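Local coordinates for protein nigritoxine (Vibrio nigripulchritudo, PDB 5M41) that acts as a bacterial toxin against crustaceans and insects, at residues 243-248 and 376-381; 253-258 and 355-360; 293-298 and 304-309; 367-372 and 383-388; 426-431 and 436-441. All coordinates share one frame; numbering follows the deposited sequence. Where two conformers were deposited one is given.

Contact 1 of 5, residues 243-248 and 376-381; sequences ELRAIQ and LIEGFK
Arg-245 and Glu-378 form an inter-helix salt bridge at the protein surface, joining the last turn of helix 240-245 to helix 373-382. The ionic pair accounts for nearly all of the contact. Its single close approach is Arg-245 NH2 to Glu-378 OE2 at 3.5 Å, which makes a weak hydrogen bond in spite of a fairly straight N-H...O angle of 163°. OE2 meets the guanidinium at its edge, and the two planar groups are only 19° from coplanar.

The reach comes from side-chain shape, because the CA atoms of Arg-245 and Glu-378 lie 10.6 Å apart. Glu-378 extends almost straight beyond CG, whereas Arg-245 is bent at chi3 (58°), which turns its end so that the two chains cross at about a right angle.

The backbone O of Arg-245 accepts a hydrogen bond from Arg-374 NH2, a second link between these helices. Ile-377 and Phe-380 pack against helix 302-319.

The salt bridge is one-armed: Glu-378 OE1 lies 5.0 Å from Arg-245 NH2, and Arg-245 NE stays 4.5 Å from Glu-378 OE2.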
# COMPACT_ATOMS: atom_id res chain seq x y z
N GLU A 243 24.89 -9.48 2.51
CA GLU A 243 24.58 -8.04 2.41
C GLU A 243 24.56 -7.57 0.96
O GLU A 243 23.68 -6.80 0.58
CB GLU A 243 25.55 -7.20 3.24
CG GLU A 243 25.29 -7.26 4.74
CD GLU A 243 23.86 -6.87 5.09
OE1 GLU A 243 23.31 -5.86 4.55
OE2 GLU A 243 23.28 -7.59 5.92
N LEU A 244 25.49 -8.05 0.14
CA LEU A 244 25.46 -7.69 -1.29
C LEU A 244 24.29 -8.34 -1.99
O LEU A 244 23.64 -7.71 -2.86
CB LEU A 244 26.77 -8.04 -2.03
CG LEU A 244 28.07 -7.36 -1.59
CD1 LEU A 244 29.12 -7.53 -2.67
CD2 LEU A 244 27.92 -5.87 -1.32
N ARG A 245 23.99 -9.58 -1.63
CA ARG A 245 22.84 -10.26 -2.21
C ARG A 245 21.53 -9.51 -1.87
O ARG A 245 20.62 -9.47 -2.69
CB ARG A 245 22.76 -11.71 -1.72
CG ARG A 245 23.85 -12.60 -2.32
CD ARG A 245 23.79 -13.99 -1.72
NE ARG A 245 22.50 -14.63 -1.95
CZ ARG A 245 22.18 -15.34 -3.02
NH1 ARG A 245 23.07 -15.53 -3.99
NH2 ARG A 245 20.97 -15.88 -3.10
N ALA A 246 21.47 -8.90 -0.69
CA ALA A 246 20.25 -8.25 -0.19
C ALA A 246 20.26 -6.72 -0.35
O ALA A 246 19.46 -6.02 0.27
CB ALA A 246 20.03 -8.63 1.28
N ILE A 247 21.18 -6.20 -1.17
CA ILE A 247 21.34 -4.75 -1.38
C ILE A 247 20.05 -4.00 -1.78
O ILE A 247 19.85 -2.86 -1.40
CB ILE A 247 22.51 -4.42 -2.37
CG1 ILE A 247 22.77 -2.93 -2.49
CG2 ILE A 247 22.21 -4.87 -3.79
CD1 ILE A 247 23.43 -2.32 -1.28
N GLN A 248 19.18 -4.64 -2.55
CA GLN A 248 17.89 -4.02 -2.92
C GLN A 248 16.71 -4.59 -2.11
O GLN A 248 15.57 -4.45 -2.50
CB GLN A 248 17.66 -4.16 -4.43
CG GLN A 248 18.70 -3.39 -5.24
CD GLN A 248 18.39 -3.35 -6.73
OE1 GLN A 248 18.09 -4.36 -7.32
NE2 GLN A 248 18.48 -2.17 -7.33
N LEU A 376 12.26 -11.00 -1.71
CA LEU A 376 10.93 -11.24 -1.16
C LEU A 376 10.76 -12.70 -0.69
O LEU A 376 10.20 -12.93 0.39
CB LEU A 376 9.83 -10.80 -2.13
CG LEU A 376 9.44 -9.32 -1.91
CD1 LEU A 376 10.62 -8.35 -1.91
CD2 LEU A 376 8.34 -8.86 -2.83
N ILE A 377 11.23 -13.67 -1.49
CA ILE A 377 11.15 -15.09 -1.08
C ILE A 377 11.92 -15.27 0.23
O ILE A 377 11.40 -15.80 1.21
CB ILE A 377 11.72 -16.05 -2.17
CG1 ILE A 377 10.85 -16.03 -3.43
CG2 ILE A 377 11.86 -17.48 -1.65
CD1 ILE A 377 9.38 -16.29 -3.20
N GLU A 378 13.16 -14.78 0.25
CA GLU A 378 14.00 -14.92 1.44
C GLU A 378 13.36 -14.22 2.63
O GLU A 378 13.35 -14.76 3.72
CB GLU A 378 15.42 -14.42 1.18
CG GLU A 378 16.21 -15.36 0.26
CD GLU A 378 17.59 -14.83 -0.14
OE1 GLU A 378 18.07 -13.83 0.45
OE2 GLU A 378 18.20 -15.42 -1.06
N GLY A 379 12.80 -13.04 2.41
CA GLY A 379 12.12 -12.30 3.48
C GLY A 379 10.92 -13.07 4.05
O GLY A 379 10.66 -13.03 5.25
N PHE A 380 10.16 -13.73 3.18
CA PHE A 380 9.05 -14.56 3.65
C PHE A 380 9.53 -15.76 4.45
O PHE A 380 8.99 -16.05 5.51
CB PHE A 380 8.14 -15.00 2.51
CG PHE A 380 7.12 -13.96 2.13
CD1 PHE A 380 6.11 -13.59 3.02
CD2 PHE A 380 7.15 -13.37 0.87
CE1 PHE A 380 5.16 -12.63 2.66
CE2 PHE A 380 6.21 -12.43 0.51
CZ PHE A 380 5.22 -12.05 1.41
N LYS A 381 10.56 -16.44 3.95
CA LYS A 381 11.22 -17.53 4.68
C LYS A 381 11.64 -17.12 6.09
O LYS A 381 11.56 -17.92 7.02
CB LYS A 381 12.47 -18.00 3.93
CG LYS A 381 12.24 -19.05 2.86
CD LYS A 381 13.58 -19.56 2.32
CE LYS A 381 13.37 -20.37 1.05
NZ LYS A 381 14.49 -20.16 0.10

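Contact 2 of 5, residues 253-258 and 355-360; sequences HLAKYF and VVRGGI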
# COMPACT_ATOMS: atom_id res chain seq x y z
N HIS A 253 20.61 -3.73 5.39
CA HIS A 253 21.41 -2.95 6.33
C HIS A 253 22.46 -2.16 5.61
O HIS A 253 22.73 -0.99 5.94
CB HIS A 253 22.00 -3.89 7.41
CG HIS A 253 20.94 -4.47 8.32
ND1 HIS A 253 20.58 -3.89 9.50
CD2 HIS A 253 20.11 -5.58 8.17
CE1 HIS A 253 19.58 -4.60 10.07
NE2 HIS A 253 19.30 -5.64 9.26
N LEU A 254 23.00 -2.75 4.56
CA LEU A 254 23.96 -2.06 3.73
C LEU A 254 23.30 -0.92 2.93
O LEU A 254 23.89 0.16 2.80
CB LEU A 254 24.65 -3.07 2.81
CG LEU A 254 25.69 -2.59 1.81
CD1 LEU A 254 26.84 -1.91 2.58
CD2 LEU A 254 26.20 -3.75 0.97
N ALA A 255 22.09 -1.12 2.40
CA ALA A 255 21.38 0.03 1.81
C ALA A 255 21.18 1.17 2.83
O ALA A 255 21.30 2.38 2.51
CB ALA A 255 20.04 -0.40 1.23
N LYS A 256 20.88 0.81 4.07
CA LYS A 256 20.78 1.85 5.13
C LYS A 256 22.13 2.59 5.28
O LYS A 256 22.16 3.81 5.39
CB LYS A 256 20.33 1.25 6.47
CG LYS A 256 20.14 2.30 7.58
CD LYS A 256 19.67 1.71 8.92
CE LYS A 256 20.75 0.82 9.53
NZ LYS A 256 20.22 -0.12 10.55
N TYR A 257 23.24 1.86 5.23
CA TYR A 257 24.54 2.51 5.36
C TYR A 257 24.83 3.44 4.16
O TYR A 257 25.25 4.59 4.33
CB TYR A 257 25.68 1.47 5.53
CG TYR A 257 27.03 2.15 5.74
CD1 TYR A 257 27.17 3.18 6.68
CD2 TYR A 257 28.17 1.76 4.99
CE1 TYR A 257 28.39 3.81 6.88
CE2 TYR A 257 29.39 2.40 5.19
CZ TYR A 257 29.49 3.41 6.13
OH TYR A 257 30.69 4.07 6.34
N PHE A 258 24.58 2.95 2.94
CA PHE A 258 24.73 3.81 1.79
C PHE A 258 23.86 5.05 1.89
O PHE A 258 24.32 6.14 1.57
CB PHE A 258 24.42 3.05 0.51
CG PHE A 258 25.59 2.29 -0.04
CD1 PHE A 258 26.74 2.96 -0.49
CD2 PHE A 258 25.55 0.90 -0.11
CE1 PHE A 258 27.82 2.25 -1.01
CE2 PHE A 258 26.62 0.18 -0.64
CZ PHE A 258 27.75 0.85 -1.10
N VAL A 355 16.69 1.68 -9.89
CA VAL A 355 16.19 1.43 -8.55
C VAL A 355 17.39 1.53 -7.60
O VAL A 355 18.40 0.83 -7.81
CB VAL A 355 15.50 0.06 -8.43
CG1 VAL A 355 15.16 -0.25 -6.96
CG2 VAL A 355 14.22 0.03 -9.26
N VAL A 356 17.27 2.39 -6.60
CA VAL A 356 18.35 2.60 -5.63
C VAL A 356 18.27 1.57 -4.49
O VAL A 356 19.22 0.87 -4.22
CB VAL A 356 18.39 4.06 -5.12
CG1 VAL A 356 19.47 4.26 -4.06
CG2 VAL A 356 18.71 5.01 -6.29
N ARG A 357 17.09 1.44 -3.89
CA ARG A 357 16.92 0.54 -2.76
C ARG A 357 15.48 0.05 -2.73
O ARG A 357 14.56 0.77 -3.16
CB ARG A 357 17.28 1.26 -1.44
CG ARG A 357 16.46 2.53 -1.15
CD ARG A 357 16.44 2.89 0.34
NE ARG A 357 15.80 1.80 1.07
CZ ARG A 357 16.26 1.19 2.16
NH1 ARG A 357 17.37 1.60 2.78
NH2 ARG A 357 15.55 0.19 2.66
N GLY A 358 15.28 -1.16 -2.20
CA GLY A 358 13.93 -1.63 -1.90
C GLY A 358 13.36 -0.97 -0.64
O GLY A 358 13.99 -0.09 -0.06
N GLY A 359 12.17 -1.39 -0.22
CA GLY A 359 11.56 -0.85 0.97
C GLY A 359 10.09 -1.16 1.09
O GLY A 359 9.58 -2.11 0.47
N ILE A 360 9.42 -0.38 1.92
CA ILE A 360 7.98 -0.54 2.16
C ILE A 360 7.34 0.77 1.78
O ILE A 360 7.80 1.82 2.22
CB ILE A 360 7.68 -0.88 3.65
CG1 ILE A 360 8.51 -2.09 4.13
CG2 ILE A 360 6.18 -1.14 3.87
CD1 ILE A 360 8.24 -3.40 3.39
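Ala-255, in the first turn of helix 253-264, comes nearest Arg-357 of the edge strand 354-357, with their CA atoms 6.4 Å apart. The strand carries a classic beta bulge there: Val-356 and Arg-357 both face Thr-427, and Val-356 has the nearly helical psi of -51° that such a bulge introduces. Beyond it the chain passes through Gly-358 into strand 359-363.

The side-chain contact is carried by the arginine. Ala-255 CB sits over one face of the guanidinium, 3.7 Å from Arg-357 NH1, while the backbone N of Lys-256 lies obliquely to the same group. Arg-357 CG stands between its own backbone N and carbonyl carbon (chi1 59°), and a bend at chi3 folds the chain back beside its own strand. That fold brings the guanidinium to the carbonyl of the next residue.

NH1 also forms a salt bridge with Asp-259, one turn further along the helix, so the charge ties helix to strand while the methyl group packs on its face. Gly-358 O takes two donors from the group: Arg-357 NE at 2.9 Å, with the oxygen 18° out of the guanidinium plane, and Arg-357 NH2, more weakly, at 3.1 Å.

Contact 3 of 5, residues 293-298 and 304-309; sequences LLMSAS and VSVIQG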
# COMPACT_ATOMS: atom_id res chain seq x y z
N LEU A 293 -4.25 -12.37 -6.55
CA LEU A 293 -4.86 -13.29 -5.57
C LEU A 293 -5.76 -12.54 -4.60
O LEU A 293 -5.28 -11.77 -3.77
CB LEU A 293 -3.80 -14.09 -4.81
CG LEU A 293 -4.18 -15.09 -3.71
CD1 LEU A 293 -5.11 -16.20 -4.21
CD2 LEU A 293 -2.91 -15.70 -3.13
N LEU A 294 -7.06 -12.79 -4.70
CA LEU A 294 -8.05 -12.12 -3.85
C LEU A 294 -8.28 -12.99 -2.63
O LEU A 294 -8.53 -14.18 -2.76
CB LEU A 294 -9.38 -11.92 -4.60
CG LEU A 294 -10.41 -11.10 -3.82
CD1 LEU A 294 -9.87 -9.73 -3.39
CD2 LEU A 294 -11.72 -10.95 -4.59
N MET A 295 -8.20 -12.40 -1.44
CA MET A 295 -8.36 -13.16 -0.21
C MET A 295 -9.22 -12.40 0.79
O MET A 295 -9.43 -11.19 0.65
CB MET A 295 -7.00 -13.42 0.43
CG MET A 295 -6.05 -14.23 -0.43
SD MET A 295 -4.36 -14.17 0.20
CE MET A 295 -3.77 -12.57 -0.34
N SER A 296 -9.69 -13.11 1.81
CA SER A 296 -10.45 -12.49 2.89
C SER A 296 -9.48 -11.97 3.94
O SER A 296 -8.52 -12.65 4.29
CB SER A 296 -11.39 -13.52 3.52
OG SER A 296 -12.06 -12.96 4.64
N ALA A 297 -9.71 -10.77 4.44
CA ALA A 297 -8.89 -10.22 5.52
C ALA A 297 -9.55 -10.44 6.89
O ALA A 297 -9.04 -9.96 7.90
CB ALA A 297 -8.60 -8.74 5.28
N SER A 298 -10.66 -11.17 6.93
CA SER A 298 -11.39 -11.38 8.19
C SER A 298 -11.47 -12.85 8.55
O SER A 298 -11.19 -13.71 7.72
CB SER A 298 -12.80 -10.80 8.09
OG SER A 298 -13.64 -11.66 7.35
N VAL A 304 -2.33 -15.24 8.68
CA VAL A 304 -1.58 -16.40 8.23
C VAL A 304 -1.89 -16.74 6.76
O VAL A 304 -0.98 -16.98 5.98
CB VAL A 304 -1.80 -17.62 9.15
CG1 VAL A 304 -1.38 -18.92 8.47
CG2 VAL A 304 -1.06 -17.45 10.48
N SER A 305 -3.16 -16.75 6.38
CA SER A 305 -3.53 -17.04 4.98
C SER A 305 -2.99 -16.00 4.01
O SER A 305 -2.51 -16.33 2.93
CB SER A 305 -5.05 -17.13 4.81
OG SER A 305 -5.56 -18.23 5.53
N VAL A 306 -3.07 -14.73 4.40
CA VAL A 306 -2.55 -13.65 3.56
C VAL A 306 -1.04 -13.77 3.34
O VAL A 306 -0.57 -13.72 2.21
CB VAL A 306 -2.96 -12.28 4.10
CG1 VAL A 306 -2.38 -11.17 3.22
CG2 VAL A 306 -4.48 -12.19 4.14
N ILE A 307 -0.30 -13.97 4.42
CA ILE A 307 1.16 -14.20 4.34
C ILE A 307 1.48 -15.35 3.39
O ILE A 307 2.29 -15.21 2.48
CB ILE A 307 1.75 -14.51 5.74
CG1 ILE A 307 1.66 -13.27 6.63
CG2 ILE A 307 3.17 -15.05 5.63
CD1 ILE A 307 1.80 -13.54 8.12
N GLN A 308 0.84 -16.50 3.61
CA GLN A 308 1.12 -17.69 2.80
C GLN A 308 0.71 -17.46 1.33
O GLN A 308 1.49 -17.74 0.41
CB GLN A 308 0.43 -18.93 3.41
CG GLN A 308 0.60 -20.21 2.60
CD GLN A 308 2.07 -20.54 2.31
OE1 GLN A 308 2.85 -20.82 3.23
NE2 GLN A 308 2.44 -20.52 1.02
N GLY A 309 -0.50 -16.94 1.12
CA GLY A 309 -0.93 -16.56 -0.21
C GLY A 309 0.05 -15.66 -0.94
O GLY A 309 0.35 -15.88 -2.11
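Met-295 and Leu-293 pack a strand against the helix that follows it, a strand-turn-helix unit in which strand 293-296 and helix segment 304-309 run nearly antiparallel. Their axes are 168° apart in direction and approach to 8.8 Å, so the chain doubles back and lays the helix along the strand.

Apolar packing dominates. Met-295 reaches out with CG anti to its carbonyl carbon (chi1 -61°), which places SD 3.9 Å from Val-306 CA. A bend at chi3 then turns the terminal methyl, and CE meets Val-306 CG1 at 4.1 Å, the two side chains crossing obliquely. The other branch of the valine, CG2, approaches the backbone of the strand instead, lying 4.1 Å from Ser-296 O.

Contacts with the helix backbone form a second group. Gly-309, with no side chain, lets the strand residues close onto the main chain: Leu-293 CD2 comes to 3.6 Å from Gly-309 CA, and Met-295 SD is 4.2 Å from the same atom. These are van der Waals contacts.

Within its sheet the strand is hydrogen-bonded to strand 340-348, with Leu-293 paired to Ala-343 and Met-295 to Ile-341. The helix also packs on helix 386-396, Val-306 and Ile-307 both touching Ile-389.

Polar bonds within the segments shape each of them. The strand closes with an ST turn, in which Ser-298 N donates to Ser-296 OG at 3.2 Å; in the helix, Gly-309 N donates to Ser-305 O at 2.8 Å.

Contact 4 of 5, residues 367-372 and 383-388; sequences VDIVGS and GNFTDI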
# COMPACT_ATOMS: atom_id res chain seq x y z
N VAL A 367 -0.19 -1.73 1.57
CA VAL A 367 1.26 -1.62 1.54
C VAL A 367 1.85 -2.31 0.33
O VAL A 367 1.27 -3.26 -0.20
CB VAL A 367 1.95 -2.17 2.82
CG1 VAL A 367 1.31 -1.56 4.07
CG2 VAL A 367 1.85 -3.69 2.88
N ASP A 368 2.99 -1.81 -0.13
CA ASP A 368 3.77 -2.50 -1.15
C ASP A 368 5.11 -2.91 -0.53
O ASP A 368 5.77 -2.12 0.13
CB ASP A 368 4.05 -1.57 -2.32
CG ASP A 368 2.78 -1.01 -2.96
OD1 ASP A 368 1.78 -1.75 -3.17
OD2 ASP A 368 2.80 0.21 -3.29
N ILE A 369 5.51 -4.15 -0.78
CA ILE A 369 6.81 -4.65 -0.36
C ILE A 369 7.69 -4.71 -1.60
O ILE A 369 7.38 -5.43 -2.57
CB ILE A 369 6.66 -6.04 0.31
CG1 ILE A 369 5.68 -5.96 1.50
CG2 ILE A 369 8.04 -6.57 0.74
CD1 ILE A 369 5.13 -7.29 2.01
N VAL A 370 8.74 -3.89 -1.62
CA VAL A 370 9.58 -3.70 -2.83
C VAL A 370 11.02 -4.20 -2.62
O VAL A 370 11.67 -3.82 -1.66
CB VAL A 370 9.59 -2.22 -3.26
CG1 VAL A 370 10.55 -1.98 -4.44
CG2 VAL A 370 8.18 -1.76 -3.62
N GLY A 371 11.49 -5.07 -3.50
CA GLY A 371 12.86 -5.55 -3.50
C GLY A 371 12.99 -6.52 -4.65
O GLY A 371 12.05 -6.68 -5.43
N SER A 372 14.12 -7.21 -4.77
CA SER A 372 14.22 -8.20 -5.83
C SER A 372 13.29 -9.36 -5.49
O SER A 372 13.00 -9.60 -4.31
CB SER A 372 15.66 -8.68 -6.02
OG SER A 372 15.96 -9.74 -5.13
N GLY A 383 10.30 -14.63 7.88
CA GLY A 383 9.21 -13.97 8.61
C GLY A 383 9.35 -12.46 8.68
O GLY A 383 8.70 -11.82 9.51
N ASN A 384 10.19 -11.88 7.81
CA ASN A 384 10.46 -10.42 7.82
C ASN A 384 9.28 -9.50 7.53
O ASN A 384 9.35 -8.31 7.86
CB ASN A 384 11.59 -10.08 6.83
CG ASN A 384 12.93 -10.59 7.28
OD1 ASN A 384 13.10 -11.11 8.42
ND2 ASN A 384 13.89 -10.46 6.42
N PHE A 385 8.23 -10.04 6.93
CA PHE A 385 7.09 -9.21 6.52
C PHE A 385 5.87 -9.42 7.41
O PHE A 385 4.83 -8.86 7.16
CB PHE A 385 6.74 -9.50 5.04
CG PHE A 385 7.93 -9.40 4.11
CD1 PHE A 385 8.80 -8.32 4.19
CD2 PHE A 385 8.17 -10.38 3.16
CE1 PHE A 385 9.91 -8.23 3.36
CE2 PHE A 385 9.26 -10.29 2.30
CZ PHE A 385 10.15 -9.21 2.40
N THR A 386 6.04 -10.20 8.48
CA THR A 386 4.90 -10.65 9.30
C THR A 386 4.25 -9.54 10.14
O THR A 386 3.02 -9.47 10.21
CB THR A 386 5.32 -11.85 10.19
OG1 THR A 386 5.70 -12.92 9.33
CG2 THR A 386 4.19 -12.31 11.15
N ASP A 387 5.04 -8.69 10.77
CA ASP A 387 4.46 -7.57 11.53
C ASP A 387 3.70 -6.64 10.59
O ASP A 387 2.64 -6.12 10.93
CB ASP A 387 5.52 -6.77 12.30
CG ASP A 387 6.14 -7.56 13.46
OD1 ASP A 387 5.56 -8.58 13.90
OD2 ASP A 387 7.22 -7.15 13.94
N ILE A 388 4.25 -6.43 9.40
CA ILE A 388 3.62 -5.54 8.42
C ILE A 388 2.30 -6.12 7.94
O ILE A 388 1.28 -5.43 7.92
CB ILE A 388 4.56 -5.26 7.24
CG1 ILE A 388 5.65 -4.28 7.69
CG2 ILE A 388 3.77 -4.73 6.03
CD1 ILE A 388 6.90 -4.27 6.84
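Asp-368 OD2, on the strand between Val-367 and Ile-369, which face the start of helix 386-396, is gripped by two groups, Thr-440 OG1 and the backbone N of Ala-441. The other carboxylate oxygen, OD1, is bonded to Ser-332 OG and Gln-442 NE2. With four partners the buried carboxylate is probably well stabilised as an anion, and its rotation is fixed.

The alternation of strand 366-370 sends Val-367 and Ile-369 to the opposite face from Asp-368. Ile-369 makes a CH-pi contact with Phe-385: CG2 lies 3.9 Å from the ring centroid and 21° off the ring normal. It is displaced toward the rim, so its nearest ring atom is Phe-385 CE1 at 3.6 Å. CG2 is anti to the backbone N of Ile-369, while the longer branch ends in CD1, 4.1 Å from Phe-385 CB. Two residues earlier on the strand and three later on the other segment, Val-367 CG2 meets Ile-388 CG2 at 3.8 Å, branch against branch.

Phe-385 is placed by the chain just before it. Gly-383 ends the preceding helix in a Schellman motif with phi at 77°, and a type I beta turn closed by Thr-386 N to Gly-383 O at 3.3 Å leads into helix 386-396, with Phe-385 at the N-cap position. The ring also meets Phe-380 edge-to-face.

Ile-413 of helix 406-415 touches both Val-367 and Ile-388, extending the buried layer. The whole is helix-on-sheet packing: the start of helix 386-396 packs on one face of a strand of the antiparallel sheet, after an intervening helix, 373-382.

Contact 5 of 5, residues 426-431 and 436-441; sequences PTYRNH and RPIPTA
A beta hairpin brings Tyr-428 and Arg-436 together as an antiparallel hydrogen-bonded pair, with Thr-427 and Pro-437 as the adjacent non-hydrogen-bonded pair. The evidence is reciprocal: Tyr-428 N to Arg-436 O and Arg-436 N to Tyr-428 O both measure 2.8 Å, with angles at hydrogen of 162° and 166°. A third bond, Ile-438 N to Pro-426 O at 2.9 Å, carries the pairing past Pro-437, whose N has no hydrogen to give. Here the donor lies above the carbonyl plane. The CA atoms of Thr-427 and Pro-437 are only 4.0 Å apart, and two CA-H...O contacts form beside them, Pro-437 CA to Pro-426 O and Thr-427 CA to Arg-436 O, each 3.2 Å.

In the conformer given for Arg-436, its side chain and that of Tyr-428 point the same way and lie side by side. Tyr-428 CG sits between its backbone N and carbonyl carbon (chi1 75°), which swings the ring across the partner strand. Its edge meets Pro-437 O in the ring plane, 3.6 Å from CE2, and its CD2 packs on Ile-438 CG1. The tip of the same isoleucine branch, Ile-438 CD1, reaches Pro-426 CB at 4.0 Å.

Strand 427-429 is the middle of a three-stranded antiparallel sheet, between strands 354-357 and 435-437. Helix 277-283 packs against the tyrosine side, where Ile-283 touches Tyr-428 and Pro-439.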
# COMPACT_ATOMS: atom_id res chain seq x y z
N PRO A 426 11.14 2.51 -0.67
CA PRO A 426 12.04 2.26 -1.78
C PRO A 426 12.30 3.56 -2.52
O PRO A 426 11.47 4.47 -2.47
CB PRO A 426 11.23 1.30 -2.67
CG PRO A 426 9.79 1.70 -2.39
CD PRO A 426 9.82 1.89 -0.88
N THR A 427 13.46 3.67 -3.18
CA THR A 427 13.80 4.88 -3.90
C THR A 427 14.33 4.56 -5.30
O THR A 427 14.79 3.45 -5.57
CB THR A 427 14.86 5.77 -3.17
OG1 THR A 427 16.13 5.11 -3.19
CG2 THR A 427 14.49 6.15 -1.72
N TYR A 428 14.30 5.54 -6.19
CA TYR A 428 14.86 5.40 -7.52
C TYR A 428 15.56 6.69 -7.89
O TYR A 428 15.36 7.73 -7.26
CB TYR A 428 13.79 5.08 -8.57
CG TYR A 428 12.90 6.24 -8.96
CD1 TYR A 428 13.09 6.91 -10.17
CD2 TYR A 428 11.86 6.67 -8.12
CE1 TYR A 428 12.26 7.97 -10.56
CE2 TYR A 428 11.05 7.73 -8.47
CZ TYR A 428 11.24 8.37 -9.68
OH TYR A 428 10.41 9.42 -10.03
N ARG A 429 16.41 6.61 -8.90
CA ARG A 429 17.12 7.77 -9.40
C ARG A 429 16.58 8.06 -10.79
O ARG A 429 16.67 7.22 -11.68
CB ARG A 429 18.63 7.50 -9.42
CG ARG A 429 19.46 8.60 -10.07
CD ARG A 429 20.93 8.20 -10.20
NE ARG A 429 21.29 7.38 -9.05
CZ ARG A 429 21.76 7.86 -7.90
NH1 ARG A 429 21.98 9.16 -7.72
NH2 ARG A 429 22.02 7.01 -6.91
N ASN A 430 15.99 9.24 -10.95
CA ASN A 430 15.45 9.64 -12.25
C ASN A 430 16.56 10.00 -13.24
O ASN A 430 17.76 9.89 -12.94
CB ASN A 430 14.43 10.78 -12.10
CG ASN A 430 15.05 12.07 -11.58
OD1 ASN A 430 16.23 12.35 -11.81
ND2 ASN A 430 14.24 12.87 -10.89
N HIS A 431 16.15 10.43 -14.42
CA HIS A 431 17.09 10.65 -15.52
C HIS A 431 18.12 11.72 -15.21
O HIS A 431 19.25 11.65 -15.71
CB HIS A 431 16.32 10.91 -16.81
CG HIS A 431 15.15 9.96 -17.03
ND1 HIS A 431 15.31 8.62 -17.17
CD2 HIS A 431 13.77 10.20 -17.11
CE1 HIS A 431 14.11 8.04 -17.35
NE2 HIS A 431 13.17 9.00 -17.31
N ARG A 436 14.50 9.78 -5.49
CA ARG A 436 13.14 10.01 -4.99
C ARG A 436 12.51 8.70 -4.53
O ARG A 436 12.82 7.65 -5.09
CB ARG A 436 12.24 10.60 -6.10
CG ARG A 436 12.78 11.84 -6.80
CD ARG A 436 11.72 12.47 -7.69
NE ARG A 436 11.81 13.93 -7.68
CZ ARG A 436 10.94 14.73 -8.27
NH1 ARG A 436 9.90 14.22 -8.93
NH2 ARG A 436 11.10 16.05 -8.22
N PRO A 437 11.59 8.75 -3.56
CA PRO A 437 10.87 7.52 -3.27
C PRO A 437 10.04 7.01 -4.47
O PRO A 437 9.50 7.80 -5.24
CB PRO A 437 9.96 7.91 -2.09
CG PRO A 437 9.91 9.40 -2.12
CD PRO A 437 11.27 9.82 -2.60
N ILE A 438 9.95 5.70 -4.62
CA ILE A 438 9.09 5.12 -5.64
C ILE A 438 7.62 5.27 -5.23
O ILE A 438 7.25 4.94 -4.11
CB ILE A 438 9.42 3.64 -5.98
CG1 ILE A 438 10.95 3.44 -6.05
CG2 ILE A 438 8.75 3.26 -7.32
CD1 ILE A 438 11.40 2.07 -6.55
N PRO A 439 6.77 5.80 -6.14
CA PRO A 439 5.34 5.87 -5.88
C PRO A 439 4.73 4.48 -5.67
O PRO A 439 5.28 3.47 -6.12
CB PRO A 439 4.76 6.49 -7.18
CG PRO A 439 5.91 7.21 -7.79
CD PRO A 439 7.14 6.42 -7.42
N THR A 440 3.61 4.45 -4.97
CA THR A 440 2.90 3.20 -4.77
C THR A 440 2.35 2.67 -6.10
O THR A 440 2.06 3.43 -7.02
CB THR A 440 1.76 3.34 -3.75
OG1 THR A 440 1.14 2.05 -3.58
CG2 THR A 440 0.71 4.38 -4.21
N ALA A 441 2.27 1.36 -6.21
CA ALA A 441 1.62 0.75 -7.35
C ALA A 441 0.10 0.82 -7.20
O ALA A 441 -0.60 0.66 -8.20
CB ALA A 441 2.05 -0.69 -7.50

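Overall arrangement
The five contacts belong to one central region of the chain, residues 243 to 441. Contact 1 spans the longest loop; contacts 2 and 3 lie within it, contact 4 alternates with it, and contact 5 follows. Contacts 1 and 2 have centres 11 Å apart and lie on the consecutive helices 240-245 and 253-264. Contacts 2, 3 and 4 reach the same antiparallel sheet, where strands 359-363 and 366-370 are neighbours. Contact 5 joins contact 2 through strands 354-357 and 427-429, but its centre is about 27 Å from that of contact 3. Only contacts 1 and 2 join segments far apart in sequence; contacts 3 to 5 are local, and together they knit two sheets and their helices in the middle part of the chain.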